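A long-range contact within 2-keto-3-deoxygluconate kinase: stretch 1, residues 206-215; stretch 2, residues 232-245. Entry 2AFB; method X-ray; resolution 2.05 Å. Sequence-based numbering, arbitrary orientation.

Stretch 1 (206-215) NEEDIEKVLG
Stretch 2 232-245: AYAKIAEEVTRKYN

The centre of this contact is a small apolar cluster between two helices. Ile 210 CG2 lies 3.8 Å from Val 240 CG1, and Ile 210 CD1 lies 4.0 Å from Ile 236 CG2. One turn further along, Leu 214 CD1 sits 4.1 Å from Val 240 CG1. Val 240 CG1 is thus shared by Ile 210 and Leu 214. All four residues are buried and direct CA-to-CB toward the opposing stretch. Their branched side chains bridge helix axes that come no closer than 11.9 Å. Ile 210 has chi1 m and chi2 t, Leu 214 has chi1 m and chi2 t, and Val 240 has chi1 m. Ile 236 is modelled without CG1 and CD1, so its contact is described through CG2 alone.

The two helices run in broadly the same direction, with 36° between their N-to-C axes. Residues 232-244 are helical, continuing a helix that begins earlier in the chain. Asn 206 caps the start of the shorter helix. Backbone hydrogen bonds of the i to i-4 type run along both, among them Leu 214 N to Ile 210 O at 3.1 Å and Tyr 244 N to Val 240 O at 2.9 Å. The register is set by two CA pairs, Glu 207 with Tyr 233 and Leu 214 with Val 240, each with its CA atoms 8.3 Å apart. The facing residues recur at spacings of three or four: Glu 207, Ile 210 and Leu 214 against Tyr 233, Ile 236, Val 240 and Tyr 244. The two stretches together bury 297 Å².

Towards the C-terminal ends, Tyr 244 closes the cluster. Its chi1 is m and its chi2 is -77°. Its CE2 lies 4.1 Å from Leu 214 CD1, which meets the ring obliquely. The tyrosine suits this edge because its ring packs on leucine while its hydroxyl reaches water. That water is 2.7 Å from Tyr 244 OH and donates to Leu 214 O at 2.6 Å. Gly 215 and Asn 245 then leave helical geometry, both with positive phi.

The N-terminal edge is also polar. Tyr 233 points CA-to-CB sideways, but with chi1 m and chi2 -82° its ring end comes nearer to the other helix. Glu 207 CB approaches this ring obliquely. Glu 207 has chi1 p, chi2 142° and chi3 114°, and its OE1 is 3.8 Å from Tyr 233 OH, too far for a direct hydrogen bond. A water links the two residues instead: it accepts from Glu 207 N at 2.9 Å and lies 3.2 Å from Tyr 233 OH. No direct hydrogen bond joins the stretches among the modelled atoms.

The start of the shorter helix is fixed locally. Asn 206 is the N-cap, with chi1 p; its OD1 accepts from Asp 209 N at 2.9 Å. Asp 209, with chi1 m, returns the bond: its OD2 accepts from Asn 206 N at 3.2 Å. These reciprocal bonds use backbone NH groups at the helix start.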

ATOM      1  N   ASN A 206     -25.202  22.618 -17.318  1.00 36.80           N
ATOM      2  CA  ASN A 206     -26.336  21.890 -16.769  1.00 36.89           C
ATOM      3  C   ASN A 206     -27.408  22.921 -16.457  1.00 40.66           C
ATOM      4  O   ASN A 206     -27.223  24.136 -16.738  1.00 36.91           O
ATOM      5  CB  ASN A 206     -25.939  21.031 -15.556  1.00 37.23           C
ATOM      6  CG  ASN A 206     -25.331  21.827 -14.408  1.00 35.64           C
ATOM      7  OD1 ASN A 206     -25.610  23.007 -14.218  1.00 29.78           O
ATOM      8  ND2 ASN A 206     -24.465  21.172 -13.649  1.00 33.70           N
ATOM      9  N   GLU A 207     -28.544  22.462 -15.930  1.00 43.00           N
ATOM     10  CA  GLU A 207     -29.689  23.368 -15.752  1.00 44.26           C
ATOM     11  C   GLU A 207     -29.412  24.447 -14.704  1.00 42.40           C
ATOM     12  O   GLU A 207     -29.759  25.608 -14.917  1.00 39.87           O
ATOM     13  CB  GLU A 207     -31.004  22.620 -15.439  1.00 46.30           C
ATOM     14  CG  GLU A 207     -31.167  22.072 -14.008  1.00 54.78           C
ATOM     15  CD  GLU A 207     -32.595  22.199 -13.495  1.00 60.47           C
ATOM     16  OE1 GLU A 207     -33.256  21.165 -13.271  1.00 68.29           O
ATOM     17  OE2 GLU A 207     -33.056  23.341 -13.325  1.00 64.82           O
ATOM     18  N   GLU A 208     -28.765  24.073 -13.605  1.00 41.20           N
ATOM     19  CA  GLU A 208     -28.382  25.047 -12.597  1.00 42.10           C
ATOM     20  C   GLU A 208     -27.490  26.139 -13.215  1.00 38.87           C
ATOM     21  O   GLU A 208     -27.756  27.321 -13.024  1.00 39.61           O
ATOM     22  CB  GLU A 208     -27.658  24.356 -11.414  1.00 45.19           C
ATOM     23  CG  GLU A 208     -27.313  25.276 -10.196  1.00 45.94           C
ATOM     24  N   ASP A 209     -26.443  25.744 -13.943  1.00 33.92           N
ATOM     25  CA  ASP A 209     -25.530  26.694 -14.557  1.00 34.18           C
ATOM     26  C   ASP A 209     -26.336  27.750 -15.360  1.00 32.06           C
ATOM     27  O   ASP A 209     -26.089  28.937 -15.270  1.00 29.82           O
ATOM     28  CB  ASP A 209     -24.505  26.017 -15.508  1.00 33.93           C
ATOM     29  CG  ASP A 209     -23.477  25.096 -14.832  1.00 42.24           C
ATOM     30  OD1 ASP A 209     -23.120  25.252 -13.620  1.00 35.57           O
ATOM     31  OD2 ASP A 209     -22.972  24.206 -15.587  1.00 38.14           O
ATOM     32  N   ILE A 210     -27.322  27.321 -16.134  1.00 31.37           N
ATOM     33  CA  ILE A 210     -28.086  28.249 -16.980  1.00 30.97           C
ATOM     34  C   ILE A 210     -28.993  29.159 -16.168  1.00 30.85           C
ATOM     35  O   ILE A 210     -29.087  30.334 -16.486  1.00 30.91           O
ATOM     36  CB  ILE A 210     -28.916  27.497 -18.027  1.00 31.70           C
ATOM     37  CG1 ILE A 210     -27.985  26.647 -18.916  1.00 33.17           C
ATOM     38  CG2 ILE A 210     -29.805  28.463 -18.870  1.00 29.09           C
ATOM     39  CD1 ILE A 210     -28.690  25.801 -19.931  1.00 34.97           C
ATOM     40  N   GLU A 211     -29.680  28.642 -15.157  1.00 32.31           N
ATOM     41  CA  GLU A 211     -30.501  29.503 -14.290  1.00 34.00           C
ATOM     42  C   GLU A 211     -29.583  30.525 -13.637  1.00 34.83           C
ATOM     43  O   GLU A 211     -29.850  31.707 -13.701  1.00 37.20           O
ATOM     44  CB  GLU A 211     -31.268  28.715 -13.223  1.00 35.01           C
ATOM     45  N   LYS A 212     -28.484  30.077 -13.049  1.00 35.40           N
ATOM     46  CA  LYS A 212     -27.640  30.945 -12.229  1.00 36.64           C
ATOM     47  C   LYS A 212     -26.840  31.941 -13.039  1.00 38.20           C
ATOM     48  O   LYS A 212     -26.835  33.126 -12.730  1.00 33.91           O
ATOM     49  CB  LYS A 212     -26.651  30.144 -11.380  1.00 35.83           C
ATOM     50  CG  LYS A 212     -27.261  29.371 -10.204  1.00 44.72           C
ATOM     51  CD  LYS A 212     -27.896  30.292  -9.161  1.00 47.82           C
ATOM     52  CE  LYS A 212     -28.183  29.552  -7.827  1.00 51.40           C
ATOM     53  NZ  LYS A 212     -29.360  30.176  -7.144  1.00 54.42           N
ATOM     54  N   VAL A 213     -26.123  31.455 -14.042  1.00 37.86           N
ATOM     55  CA  VAL A 213     -25.185  32.311 -14.754  1.00 39.88           C
ATOM     56  C   VAL A 213     -25.856  33.127 -15.847  1.00 39.54           C
ATOM     57  O   VAL A 213     -25.405  34.206 -16.164  1.00 39.90           O
ATOM     58  CB  VAL A 213     -24.033  31.500 -15.373  1.00 40.90           C
ATOM     59  CG1 VAL A 213     -23.080  32.419 -16.147  1.00 46.32           C
ATOM     60  CG2 VAL A 213     -23.286  30.759 -14.291  1.00 43.74           C
ATOM     61  N   LEU A 214     -26.894  32.585 -16.460  1.00 37.98           N
ATOM     62  CA  LEU A 214     -27.528  33.249 -17.564  1.00 37.20           C
ATOM     63  C   LEU A 214     -28.881  33.822 -17.182  1.00 37.68           C
ATOM     64  O   LEU A 214     -29.442  34.610 -17.933  1.00 34.54           O
ATOM     65  CB  LEU A 214     -27.659  32.306 -18.762  1.00 36.40           C
ATOM     66  CG  LEU A 214     -26.370  31.828 -19.440  1.00 33.60           C
ATOM     67  CD1 LEU A 214     -26.727  31.110 -20.752  1.00 35.64           C
ATOM     68  CD2 LEU A 214     -25.375  32.950 -19.709  1.00 35.45           C
ATOM     69  N   GLY A 215     -29.399  33.437 -16.017  1.00 38.65           N
ATOM     70  CA  GLY A 215     -30.726  33.878 -15.592  1.00 41.75           C
ATOM     71  C   GLY A 215     -31.862  33.329 -16.437  1.00 42.28           C
ATOM     72  O   GLY A 215     -32.921  33.932 -16.512  1.00 43.16           O
ATOM     73  N   ALA A 232     -38.831  20.267 -22.096  1.00 30.82           N
ATOM     74  CA  ALA A 232     -38.380  21.407 -21.290  1.00 30.97           C
ATOM     75  C   ALA A 232     -36.921  21.745 -21.572  1.00 30.77           C
ATOM     76  O   ALA A 232     -36.584  22.910 -21.776  1.00 28.45           O
ATOM     77  CB  ALA A 232     -38.603  21.144 -19.804  1.00 31.68           C
ATOM     78  N   TYR A 233     -36.066  20.719 -21.606  1.00 30.98           N
ATOM     79  CA  TYR A 233     -34.656  20.906 -21.917  1.00 31.81           C
ATOM     80  C   TYR A 233     -34.449  21.416 -23.329  1.00 30.89           C
ATOM     81  O   TYR A 233     -33.575  22.243 -23.570  1.00 32.27           O
ATOM     82  CB  TYR A 233     -33.834  19.613 -21.665  1.00 34.23           C
ATOM     83  CG  TYR A 233     -33.373  19.457 -20.215  1.00 33.31           C
ATOM     84  CD1 TYR A 233     -32.232  20.106 -19.748  1.00 34.09           C
ATOM     85  CD2 TYR A 233     -34.088  18.667 -19.311  1.00 34.61           C
ATOM     86  CE1 TYR A 233     -31.821  19.968 -18.443  1.00 34.26           C
ATOM     87  CE2 TYR A 233     -33.681  18.543 -17.992  1.00 32.25           C
ATOM     88  CZ  TYR A 233     -32.549  19.196 -17.573  1.00 32.28           C
ATOM     89  OH  TYR A 233     -32.150  19.047 -16.276  1.00 39.29           O
ATOM     90  N   ALA A 234     -35.273  20.945 -24.258  1.00 32.83           N
ATOM     91  CA  ALA A 234     -35.246  21.455 -25.619  1.00 32.61           C
ATOM     92  C   ALA A 234     -35.595  22.934 -25.664  1.00 32.59           C
ATOM     93  O   ALA A 234     -34.930  23.693 -26.364  1.00 32.37           O
ATOM     94  CB  ALA A 234     -36.180  20.674 -26.509  1.00 34.71           C
ATOM     95  N   LYS A 235     -36.621  23.320 -24.907  1.00 32.57           N
ATOM     96  CA  LYS A 235     -37.069  24.724 -24.812  1.00 35.06           C
ATOM     97  C   LYS A 235     -36.001  25.661 -24.187  1.00 31.37           C
ATOM     98  O   LYS A 235     -35.782  26.788 -24.670  1.00 30.36           O
ATOM     99  CB  LYS A 235     -38.379  24.770 -24.011  1.00 35.66           C
ATOM    100  CG  LYS A 235     -39.074  26.121 -23.857  1.00 38.61           C
ATOM    101  CD  LYS A 235     -40.515  25.863 -23.315  1.00 38.02           C
ATOM    102  CE  LYS A 235     -41.086  27.021 -22.469  1.00 44.23           C
ATOM    103  NZ  LYS A 235     -41.600  28.125 -23.283  1.00 37.32           N
ATOM    104  N   ILE A 236     -35.337  25.204 -23.135  1.00 31.71           N
ATOM    105  CA  ILE A 236     -34.267  25.996 -22.514  1.00 31.10           C
ATOM    106  C   ILE A 236     -33.155  26.260 -23.554  1.00 31.52           C
ATOM    107  O   ILE A 236     -32.617  27.359 -23.641  1.00 30.98           O
ATOM    108  CB  ILE A 236     -33.703  25.300 -21.278  1.00 33.15           C
ATOM    109  CG2 ILE A 236     -32.623  26.109 -20.630  1.00 38.37           C
ATOM    110  N   ALA A 237     -32.829  25.264 -24.370  1.00 30.76           N
ATOM    111  CA  ALA A 237     -31.704  25.408 -25.310  1.00 30.35           C
ATOM    112  C   ALA A 237     -32.043  26.356 -26.460  1.00 30.84           C
ATOM    113  O   ALA A 237     -31.164  27.069 -26.978  1.00 29.18           O
ATOM    114  CB  ALA A 237     -31.305  24.055 -25.852  1.00 30.69           C
ATOM    115  N   GLU A 238     -33.314  26.339 -26.880  1.00 31.62           N
ATOM    116  CA  GLU A 238     -33.793  27.292 -27.839  1.00 32.76           C
ATOM    117  C   GLU A 238     -33.670  28.685 -27.304  1.00 32.46           C
ATOM    118  O   GLU A 238     -33.185  29.573 -28.003  1.00 31.50           O
ATOM    119  CB  GLU A 238     -35.263  27.082 -28.183  1.00 37.40           C
ATOM    120  CG  GLU A 238     -35.559  25.792 -28.853  1.00 43.24           C
ATOM    121  CD  GLU A 238     -36.972  25.716 -29.350  1.00 46.84           C
ATOM    122  OE1 GLU A 238     -37.315  26.537 -30.217  1.00 54.74           O
ATOM    123  OE2 GLU A 238     -37.718  24.824 -28.890  1.00 55.69           O
ATOM    124  N   GLU A 239     -34.161  28.890 -26.084  1.00 33.81           N
ATOM    125  CA  GLU A 239     -34.090  30.203 -25.455  1.00 36.49           C
ATOM    126  C   GLU A 239     -32.641  30.712 -25.397  1.00 32.45           C
ATOM    127  O   GLU A 239     -32.388  31.842 -25.823  1.00 30.80           O
ATOM    128  CB  GLU A 239     -34.754  30.197 -24.063  1.00 36.61           C
ATOM    129  CG  GLU A 239     -36.268  30.065 -24.180  1.00 45.56           C
ATOM    130  CD  GLU A 239     -37.062  30.274 -22.859  1.00 46.56           C
ATOM    131  OE1 GLU A 239     -36.440  30.590 -21.799  1.00 48.11           O
ATOM    132  OE2 GLU A 239     -38.330  30.136 -22.919  1.00 56.88           O
ATOM    133  N   VAL A 240     -31.691  29.901 -24.908  1.00 30.80           N
ATOM    134  CA  VAL A 240     -30.285  30.367 -24.851  1.00 29.31           C
ATOM    135  C   VAL A 240     -29.749  30.600 -26.261  1.00 30.06           C
ATOM    136  O   VAL A 240     -28.987  31.532 -26.497  1.00 27.57           O
ATOM    137  CB  VAL A 240     -29.311  29.432 -24.040  1.00 31.10           C
ATOM    138  CG1 VAL A 240     -29.843  29.172 -22.644  1.00 33.50           C
ATOM    139  CG2 VAL A 240     -29.070  28.122 -24.740  1.00 32.15           C
ATOM    140  N   THR A 241     -30.193  29.777 -27.213  1.00 30.12           N
ATOM    141  CA  THR A 241     -29.729  29.892 -28.587  1.00 30.62           C
ATOM    142  C   THR A 241     -30.234  31.175 -29.237  1.00 33.53           C
ATOM    143  O   THR A 241     -29.490  31.816 -29.981  1.00 36.90           O
ATOM    144  CB  THR A 241     -30.124  28.638 -29.421  1.00 29.21           C
ATOM    145  OG1 THR A 241     -29.325  27.511 -29.010  1.00 29.50           O
ATOM    146  CG2 THR A 241     -29.887  28.883 -30.879  1.00 34.07           C
ATOM    147  N   ARG A 242     -31.481  31.551 -28.961  1.00 32.37           N
ATOM    148  CA  ARG A 242     -32.067  32.786 -29.487  1.00 32.33           C
ATOM    149  C   ARG A 242     -31.475  34.062 -28.922  1.00 30.93           C
ATOM    150  O   ARG A 242     -31.416  35.107 -29.635  1.00 32.17           O
ATOM    151  CB  ARG A 242     -33.567  32.818 -29.216  1.00 34.04           C
ATOM    152  CG  ARG A 242     -34.386  32.006 -30.189  1.00 42.60           C
ATOM    153  N   LYS A 243     -31.094  34.005 -27.641  1.00 28.87           N
ATOM    154  CA  LYS A 243     -30.458  35.140 -26.971  1.00 26.88           C
ATOM    155  C   LYS A 243     -29.002  35.288 -27.406  1.00 27.58           C
ATOM    156  O   LYS A 243     -28.583  36.398 -27.661  1.00 23.77           O
ATOM    157  CB  LYS A 243     -30.565  35.055 -25.435  1.00 27.53           C
ATOM    158  N   TYR A 244     -28.234  34.192 -27.515  1.00 27.20           N
ATOM    159  CA  TYR A 244     -26.785  34.319 -27.682  1.00 29.93           C
ATOM    160  C   TYR A 244     -26.232  33.811 -28.990  1.00 33.44           C
ATOM    161  O   TYR A 244     -25.026  33.943 -29.235  1.00 37.80           O
ATOM    162  CB  TYR A 244     -26.048  33.655 -26.504  1.00 29.77           C
ATOM    163  CG  TYR A 244     -26.415  34.293 -25.186  1.00 29.20           C
ATOM    164  CD1 TYR A 244     -25.877  35.519 -24.824  1.00 32.49           C
ATOM    165  CD2 TYR A 244     -27.327  33.698 -24.315  1.00 29.04           C
ATOM    166  CE1 TYR A 244     -26.209  36.128 -23.625  1.00 34.95           C
ATOM    167  CE2 TYR A 244     -27.674  34.313 -23.112  1.00 31.01           C
ATOM    168  CZ  TYR A 244     -27.105  35.532 -22.780  1.00 30.35           C
ATOM    169  OH  TYR A 244     -27.421  36.182 -21.619  1.00 31.98           O
ATOM    170  N   ASN A 245     -27.107  33.230 -29.805  1.00 33.67           N
ATOM    171  CA  ASN A 245     -26.779  32.732 -31.146  1.00 36.05           C
ATOM    172  C   ASN A 245     -25.708  31.610 -31.199  1.00 34.89           C
ATOM    173  O   ASN A 245     -24.934  31.516 -32.158  1.00 34.10           O
ATOM    174  CB  ASN A 245     -26.465  33.911 -32.063  1.00 35.51           C
ATOM    175  CG  ASN A 245     -27.625  34.916 -32.111  1.00 39.80           C
ATOM    176  OD1 ASN A 245     -28.761  34.554 -32.452  1.00 44.59           O
ATOM    177  ND2 ASN A 245     -27.352  36.164 -31.732  1.00 41.33           N
TER
HETATM  178  O   HOH W   1     -29.051  19.591 -16.112  1.00 27.51           O
HETATM  179  O   HOH W   2     -29.639  35.360 -20.395  1.00 42.53           O